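Local coordinates for Lmo2184 protein (Listeria monocytogenes serovar 1/2a, PDB 5JOQ), which probably binds heme as the substrate-binding lipoprotein of an iron-uptake ABC transporter, at residues 144-147 / 148-152. Numbering follows the deposited sequence.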
# COMPACT_ATOMS: atom_id res chain seq x y z
N THR A 144 1.39 -32.29 18.79
CA THR A 144 0.44 -32.51 19.89
C THR A 144 0.58 -31.42 20.95
O THR A 144 -0.42 -30.89 21.44
CB THR A 144 0.69 -33.91 20.48
OG1 THR A 144 0.52 -34.88 19.45
CG2 THR A 144 -0.27 -34.24 21.60
N LYS A 145 1.81 -31.13 21.36
CA LYS A 145 2.07 -30.04 22.30
C LYS A 145 1.58 -28.69 21.75
O LYS A 145 0.94 -27.90 22.46
CB LYS A 145 3.58 -30.00 22.57
CG LYS A 145 4.04 -28.78 23.36
CD LYS A 145 3.36 -28.73 24.73
CE LYS A 145 4.04 -27.71 25.67
NZ LYS A 145 4.27 -26.39 25.00
N LEU A 146 1.88 -28.40 20.49
CA LEU A 146 1.45 -27.11 19.94
C LEU A 146 -0.06 -27.01 19.94
O LEU A 146 -0.64 -25.98 20.33
CB LEU A 146 2.01 -26.94 18.52
CG LEU A 146 1.60 -25.69 17.71
CD1 LEU A 146 1.99 -24.43 18.47
CD2 LEU A 146 2.29 -25.75 16.31
N ASN A 147 -0.74 -28.08 19.51
CA ASN A 147 -2.20 -28.06 19.48
C ASN A 147 -2.79 -27.97 20.88
O ASN A 147 -3.84 -27.34 21.06
CB ASN A 147 -2.71 -29.30 18.73
CG ASN A 147 -2.86 -29.01 17.23
OD1 ASN A 147 -3.01 -27.86 16.85
ND2 ASN A 147 -2.83 -30.06 16.39
N LYS A 148 -2.17 -28.63 21.86
CA LYS A 148 -2.64 -28.52 23.24
C LYS A 148 -2.64 -27.06 23.70
O LYS A 148 -3.59 -26.59 24.33
CB LYS A 148 -1.73 -29.34 24.15
CG LYS A 148 -2.18 -29.43 25.57
CD LYS A 148 -1.18 -30.24 26.39
CE LYS A 148 -1.48 -30.13 27.89
NZ LYS A 148 -0.44 -30.87 28.67
N ASP A 149 -1.55 -26.35 23.41
CA ASP A 149 -1.42 -24.95 23.80
C ASP A 149 -2.48 -24.09 23.12
O ASP A 149 -3.13 -23.27 23.77
CB ASP A 149 -0.02 -24.43 23.43
CG ASP A 149 1.07 -25.00 24.34
OD1 ASP A 149 0.75 -25.55 25.42
OD2 ASP A 149 2.27 -24.88 23.97
N LEU A 150 -2.63 -24.24 21.80
CA LEU A 150 -3.66 -23.52 21.07
C LEU A 150 -5.04 -23.78 21.65
O LEU A 150 -5.82 -22.85 21.90
CB LEU A 150 -3.64 -23.92 19.59
CG LEU A 150 -2.41 -23.45 18.79
CD1 LEU A 150 -2.37 -24.13 17.38
CD2 LEU A 150 -2.39 -21.94 18.67
N THR A 151 -5.39 -25.06 21.83
CA THR A 151 -6.71 -25.41 22.33
C THR A 151 -6.95 -24.83 23.71
O THR A 151 -8.07 -24.42 24.03
CB THR A 151 -6.86 -26.92 22.35
OG1 THR A 151 -6.92 -27.38 20.99
CG2 THR A 151 -8.10 -27.36 23.15
N SER A 152 -5.92 -24.83 24.56
CA SER A 152 -6.09 -24.22 25.88
C SER A 152 -6.44 -22.73 25.76
O SER A 152 -7.32 -22.23 26.48
CB SER A 152 -4.81 -24.42 26.71
OG SER A 152 -4.89 -23.69 27.91
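Lys145 bends toward the carboxylate of Asp149, one turn further along the helix, and meets it at the rim, near its plane, closing an i to i+4 salt bridge on the exposed side. NZ lies 2.7 Å from Asp149 OD2, on the syn side of that oxygen and 16° out of the carboxylate plane; Asp149 OD1 is farther from NZ, at 3.6 Å, so one oxygen takes the bond. The lysine chain starts with CG anti to the backbone N (chi1 171°), then bends at chi2 and again at chi4, which folds the ammonium back onto the acid instead of letting it run outward. Its methylene CE comes to 3.7 Å from Asp149 OD2.

On the inner side, Leu146 CG meets Leu150 CD1 at 4.3 Å, a loose apolar touch. Asn147 crosses Leu150 at a slant, with OD1 3.8 Å from Leu150 CD1, while Asn147 ND2 donates to the backbone carbonyl O of Gln127. Thr151 OG1 is hydrogen-bonded to the side-chain amide of the same Gln127, so that one residue is gripped at two points a turn apart.

Four regular i to i+4 backbone bonds hold the two turns together; the one from Leu150 N to Leu146 O, at 3.0 Å, is almost straight (175°). Leu146, Asn147 and Leu150 pack on Ile130, and both leucines also touch Leu274. These contacts seat helix 140-161 against helix 123-136, with which it shares a predicted coiled coil, and against the loop before helix 276-288. In this two-lobed solute-binding fold, the helical pair comes in the chain between strand 115-118 of the three-stranded parallel sheet and strand 168-173 of the mixed sheet, along the connection between the lobes.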